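Malonyl CoA-acyl carrier protein transacylase (Staphylococcus aureus, PDB 3IM9) catalyses the transfer of the malonyl group from malonyl-CoA to holo-acyl carrier protein, a reaction of fatty acid biosynthesis. Local coordinates at residues N32-A37 with Q304-V309; I14-Q19 with A80-L85. All coordinates share one frame; numbering follows the deposited sequence.

Interaction 1. Residues N32-A37 with Q304-V309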
loop_
_atom_site.group_PDB
_atom_site.type_symbol
_atom_site.label_atom_id
_atom_site.label_comp_id
_atom_site.label_asym_id
_atom_site.label_seq_id
_atom_site.Cartn_x
_atom_site.Cartn_y
_atom_site.Cartn_z
ATOM N N ASN A 32 19.669 -14.817 5.546
ATOM C CA ASN A 32 20.579 -15.840 6.174
ATOM C C ASN A 32 20.609 -15.821 7.659
ATOM O O ASN A 32 21.528 -16.426 8.225
ATOM C CB ASN A 32 22.010 -15.725 5.617
ATOM C CG ASN A 32 22.052 -16.064 4.091
ATOM O OD1 ASN A 32 21.355 -16.995 3.661
ATOM N ND2 ASN A 32 22.795 -15.313 3.293
ATOM N N ASN A 33 19.653 -15.135 8.292
ATOM C CA ASN A 33 19.495 -15.148 9.755
ATOM C C ASN A 33 18.192 -15.717 10.242
ATOM O O ASN A 33 17.925 -15.758 11.442
ATOM C CB ASN A 33 19.702 -13.706 10.326
ATOM C CG ASN A 33 21.130 -13.218 10.109
ATOM O OD1 ASN A 33 22.082 -13.931 10.456
ATOM N ND2 ASN A 33 21.311 -12.017 9.512
ATOM N N ASN A 34 17.303 -16.023 9.314
ATOM C CA ASN A 34 16.052 -16.631 9.630
ATOM C C ASN A 34 15.643 -17.479 8.488
ATOM O O ASN A 34 15.588 -16.977 7.349
ATOM C CB ASN A 34 15.002 -15.553 9.971
ATOM C CG ASN A 34 13.653 -16.155 10.280
ATOM O OD1 ASN A 34 12.906 -16.542 9.373
ATOM N ND2 ASN A 34 13.382 -16.359 11.565
ATOM N N ASP A 35 15.427 -18.796 8.682
ATOM C CA ASP A 35 15.213 -19.668 7.550
ATOM C C ASP A 35 13.959 -19.325 6.737
ATOM O O ASP A 35 13.984 -19.349 5.470
ATOM C CB ASP A 35 15.092 -21.112 8.085
ATOM C CG ASP A 35 16.445 -21.681 8.520
ATOM O OD1 ASP A 35 17.535 -21.125 8.216
ATOM O OD2 ASP A 35 16.413 -22.727 9.203
ATOM N N GLN A 36 12.907 -18.954 7.454
ATOM C CA GLN A 36 11.619 -18.703 6.747
ATOM C C GLN A 36 11.740 -17.418 5.954
ATOM O O GLN A 36 11.269 -17.375 4.792
ATOM C CB GLN A 36 10.447 -18.621 7.718
ATOM C CG GLN A 36 10.014 -20.032 8.320
ATOM C CD GLN A 36 11.078 -20.636 9.230
ATOM O OE1 GLN A 36 11.560 -19.990 10.186
ATOM N NE2 GLN A 36 11.497 -21.885 8.908
ATOM N N ALA A 37 12.293 -16.367 6.596
ATOM C CA ALA A 37 12.479 -15.128 5.848
ATOM C C ALA A 37 13.399 -15.359 4.686
ATOM O O ALA A 37 13.192 -14.769 3.633
ATOM C CB ALA A 37 13.043 -14.060 6.726
ATOM N N GLN A 304 9.389 -4.484 12.068
ATOM C CA GLN A 304 10.295 -3.955 11.005
ATOM C C GLN A 304 11.547 -4.828 10.860
ATOM O O GLN A 304 12.071 -4.981 9.757
ATOM C CB GLN A 304 10.724 -2.517 11.318
ATOM C CG GLN A 304 9.588 -1.523 11.350
ATOM C CD GLN A 304 10.053 -0.155 11.718
ATOM O OE1 GLN A 304 9.420 0.540 12.532
ATOM N NE2 GLN A 304 11.066 0.286 11.073
ATOM N N THR A 305 11.993 -5.403 11.994
ATOM C CA THR A 305 13.310 -6.068 11.980
ATOM C C THR A 305 13.231 -7.486 12.456
ATOM O O THR A 305 12.227 -7.883 13.055
ATOM C CB THR A 305 14.203 -5.304 13.012
ATOM O OG1 THR A 305 13.717 -5.449 14.343
ATOM C CG2 THR A 305 14.328 -3.748 12.672
ATOM N N LEU A 306 14.358 -8.184 12.286
ATOM C CA LEU A 306 14.493 -9.550 12.862
ATOM C C LEU A 306 14.343 -9.489 14.377
ATOM O O LEU A 306 13.710 -10.372 14.970
ATOM C CB LEU A 306 15.860 -10.099 12.457
ATOM C CG LEU A 306 16.038 -11.546 12.969
ATOM C CD1 LEU A 306 14.957 -12.531 12.466
ATOM C CD2 LEU A 306 17.430 -11.913 12.535
ATOM N N GLU A 307 14.872 -8.433 15.034
ATOM C CA GLU A 307 14.687 -8.314 16.479
ATOM C C GLU A 307 13.212 -8.149 16.867
ATOM O O GLU A 307 12.755 -8.710 17.890
ATOM C CB GLU A 307 15.512 -7.165 17.116
ATOM C CG GLU A 307 17.016 -7.439 17.003
ATOM C CD GLU A 307 17.415 -8.684 17.758
ATOM O OE1 GLU A 307 17.223 -8.689 18.991
ATOM O OE2 GLU A 307 17.940 -9.601 17.114
ATOM N N ASP A 308 12.424 -7.426 16.062
ATOM C CA ASP A 308 11.004 -7.328 16.342
ATOM C C ASP A 308 10.316 -8.687 16.173
ATOM O O ASP A 308 9.416 -8.969 16.946
ATOM C CB ASP A 308 10.308 -6.393 15.327
ATOM C CG ASP A 308 10.747 -4.920 15.496
ATOM O OD1 ASP A 308 11.181 -4.543 16.593
ATOM O OD2 ASP A 308 10.682 -4.136 14.534
ATOM N N VAL A 309 10.697 -9.424 15.132
ATOM C CA VAL A 309 10.182 -10.808 14.917
ATOM C C VAL A 309 10.512 -11.675 16.161
ATOM O O VAL A 309 9.646 -12.371 16.652
ATOM C CB VAL A 309 10.791 -11.438 13.698
ATOM C CG1 VAL A 309 10.422 -12.981 13.534
ATOM C CG2 VAL A 309 10.301 -10.671 12.409
#
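A chi1 of -177° swings the L306 side chain away from its own N, and from the first turn of helix 306-312 it reaches to the CB atoms of N33 and N34, just ahead of helix 35-47. The contact joins two helix N-termini, each with an N-cap residue, on the flank of the acyltransferase domain and away from the active site and the bound calcium. The two methyls of L306 divide the work: CD2 lies 3.6 Å from N33 CB, while CD1 lies 3.9 Å from N34 CB. No hydrogen bond crosses between the segments, and the asparagines meet the leucine through their CB atoms. N33 uses ND2 to donate to the backbone O of D29. D29 also serves the other helix start, its OD1 accepting from L306 N; D29 thus holds a polar group of both segments, beside the apolar touch. N34 caps helix 35-47. Its side chain carries OD1 back over the first turn, where A37 N donates to it at 2.8 Å in an almost straight bond (175°) lying in the carbonyl plane. Helix 306-312 starts with a capping box: D308 N gives its hydrogen to T305 OG1 at 2.9 Å, and T305 N returns one to D308 OD2 at 3.1 Å. That same oxygen also takes Q304 N at 2.8 Å, so two backbone N-H groups grip it and should hold the carboxylate's rotation. Their approaches differ. Q304 N meets the anti lone pair of D308 OD2, whereas T305 N comes from above the carboxylate plane, 46° out of it.

Interaction 2. Residues I14-Q19 with A80-L85. With SO4 (sulfate ion), chain D.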
loop_
_atom_site.group_PDB
_atom_site.type_symbol
_atom_site.label_atom_id
_atom_site.label_comp_id
_atom_site.label_asym_id
_atom_site.label_seq_id
_atom_site.Cartn_x
_atom_site.Cartn_y
_atom_site.Cartn_z
ATOM N N ILE A 14 -3.510 -7.404 10.548
ATOM C CA ILE A 14 -2.144 -7.171 10.098
ATOM C C ILE A 14 -2.192 -6.295 8.856
ATOM O O ILE A 14 -3.055 -6.492 7.991
ATOM C CB ILE A 14 -1.422 -8.513 9.822
ATOM C CG1 ILE A 14 -2.124 -9.378 8.796
ATOM C CG2 ILE A 14 -1.096 -9.270 11.178
ATOM C CD1 ILE A 14 -1.386 -10.721 8.473
ATOM N N ILE A 15 -1.298 -5.313 8.794
ATOM C CA ILE A 15 -1.436 -4.306 7.736
ATOM C C ILE A 15 -0.065 -4.078 7.112
ATOM O O ILE A 15 1.004 -4.252 7.785
ATOM C CB ILE A 15 -2.022 -2.955 8.233
ATOM C CG1 ILE A 15 -1.096 -2.260 9.240
ATOM C CG2 ILE A 15 -3.402 -3.214 8.896
ATOM C CD1 ILE A 15 -1.645 -0.975 9.868
ATOM N N PHE A 16 -0.078 -3.688 5.839
ATOM C CA PHE A 16 1.204 -3.688 5.078
ATOM C C PHE A 16 1.369 -2.340 4.362
ATOM O O PHE A 16 0.501 -1.906 3.599
ATOM C CB PHE A 16 1.147 -4.826 4.073
ATOM C CG PHE A 16 1.034 -6.178 4.728
ATOM C CD1 PHE A 16 -0.193 -6.843 4.711
ATOM C CD2 PHE A 16 2.133 -6.763 5.337
ATOM C CE1 PHE A 16 -0.326 -8.089 5.393
ATOM C CE2 PHE A 16 2.051 -8.037 5.934
ATOM C CZ PHE A 16 0.804 -8.718 5.931
ATOM N N PRO A 17 2.537 -1.690 4.485
ATOM C CA PRO A 17 2.795 -0.410 3.808
ATOM C C PRO A 17 3.125 -0.616 2.335
ATOM O O PRO A 17 3.442 -1.714 1.862
ATOM C CB PRO A 17 4.002 0.118 4.558
ATOM C CG PRO A 17 4.783 -1.139 4.925
ATOM C CD PRO A 17 3.654 -2.155 5.357
ATOM N N GLY A 18 3.040 0.500 1.638
ATOM C CA GLY A 18 3.342 0.594 0.194
ATOM C C GLY A 18 4.452 1.591 -0.108
ATOM O O GLY A 18 5.263 1.974 0.793
ATOM N N GLN A 19 4.424 2.013 -1.368
ATOM C CA GLN A 19 5.454 3.007 -1.876
ATOM C C GLN A 19 5.599 4.144 -0.911
ATOM O O GLN A 19 4.578 4.761 -0.450
ATOM C CB GLN A 19 4.955 3.472 -3.243
ATOM C CG GLN A 19 6.001 4.320 -3.978
ATOM C CD GLN A 19 7.030 3.465 -4.640
ATOM O OE1 GLN A 19 6.733 2.416 -5.213
ATOM N NE2 GLN A 19 8.319 3.953 -4.597
ATOM N N ALA A 80 8.629 -11.651 3.858
ATOM C CA ALA A 80 9.734 -12.354 4.545
ATOM C C ALA A 80 9.526 -12.236 6.036
ATOM O O ALA A 80 9.671 -13.208 6.790
ATOM C CB ALA A 80 11.101 -11.740 4.137
ATOM N N LEU A 81 9.152 -11.042 6.501
ATOM C CA LEU A 81 8.809 -10.853 7.916
ATOM C C LEU A 81 7.659 -11.719 8.288
ATOM O O LEU A 81 7.644 -12.356 9.377
ATOM C CB LEU A 81 8.516 -9.397 8.282
ATOM C CG LEU A 81 9.665 -8.429 8.191
ATOM C CD1 LEU A 81 9.174 -6.993 8.243
ATOM C CD2 LEU A 81 10.639 -8.606 9.352
ATOM N N LEU A 82 6.602 -11.701 7.489
ATOM C CA LEU A 82 5.404 -12.488 7.766
ATOM C C LEU A 82 5.757 -13.977 7.912
ATOM O O LEU A 82 5.258 -14.592 8.846
ATOM C CB LEU A 82 4.361 -12.173 6.632
ATOM C CG LEU A 82 3.017 -12.859 6.863
ATOM C CD1 LEU A 82 2.321 -12.153 7.963
ATOM C CD2 LEU A 82 2.306 -12.640 5.597
ATOM N N ALA A 83 6.635 -14.509 7.052
ATOM C CA ALA A 83 6.949 -15.979 7.022
ATOM C C ALA A 83 7.687 -16.280 8.363
ATOM O O ALA A 83 7.581 -17.408 8.832
ATOM C CB ALA A 83 7.784 -16.264 5.836
ATOM N N ALA A 84 8.391 -15.318 8.969
ATOM C CA ALA A 84 9.218 -15.558 10.176
ATOM C C ALA A 84 8.392 -15.483 11.436
ATOM O O ALA A 84 8.854 -15.939 12.500
ATOM C CB ALA A 84 10.397 -14.587 10.264
ATOM N N LEU A 85 7.221 -14.826 11.410
ATOM C CA LEU A 85 6.390 -14.635 12.571
ATOM C C LEU A 85 5.568 -15.887 12.919
ATOM O O LEU A 85 4.860 -16.486 12.057
ATOM C CB LEU A 85 5.428 -13.447 12.347
ATOM C CG LEU A 85 6.162 -12.094 12.301
ATOM C CD1 LEU A 85 5.252 -11.042 11.681
ATOM C CD2 LEU A 85 6.463 -11.703 13.788
HETATM S S SO4 D . 2.334 4.049 2.329
HETATM O O1 SO4 D . 2.036 2.715 2.871
HETATM O O2 SO4 D . 3.816 4.508 2.633
HETATM O O3 SO4 D . 2.082 3.851 0.909
HETATM O O4 SO4 D . 1.350 5.113 3.008
#
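L82 overlaps the end of I14, the side chains crossing at about a right angle where helix 67-84 packs on the parallel sheet that includes strand 11-16. Methyl meets methyl here: L82 CD1 lies 4.0 Å from I14 CD1. The other branch of the leucine, CD2, comes obliquely to the ring of F16, 4.2 Å from CZ. Extended from its helix by a chi1 of -176°, L82 presents both methyls to the strand, one to each of these residues. The touch is purely apolar. A106 of helix 99-106 meets both I14 and L82, and F16 packs on S102 and S103 of that helix, which follows the probable nucleophile elbow around S97, probably the active-site serine. F16 therefore connects this buried packing to the neighbourhood of the probable catalytic centre, its side chain about 10 Å from that of S97. Past the strand end, the loop's backbone meets a sulfate ion, probably from the crystallisation liquor. Its O1 lies 3.3 Å from P17 CA and is held by G18 N, which donates to O1 at 2.7 Å with an N-H...O angle of 172°.

Overall arrangement
From the N terminus, strand 11-16 comes first in the chain, an inner strand of the parallel sheet, and the chain then runs into helix 35-47. Interaction 2 closes the first loop when helix 67-84 returns to strand 11-16, 61 residues later. Interaction 1 closes a much wider one, 267 residues across, bringing the C-terminal helix 306-312 back to the start of helix 35-47. The segments alternate along the chain, so the two closures cross. Their centres are 11 Å apart and they touch through helix 67-84: its end packs on N34 and V309 at A84, tying the sheet's first strand in the chain to the starts of helices 35-47 and 306-312.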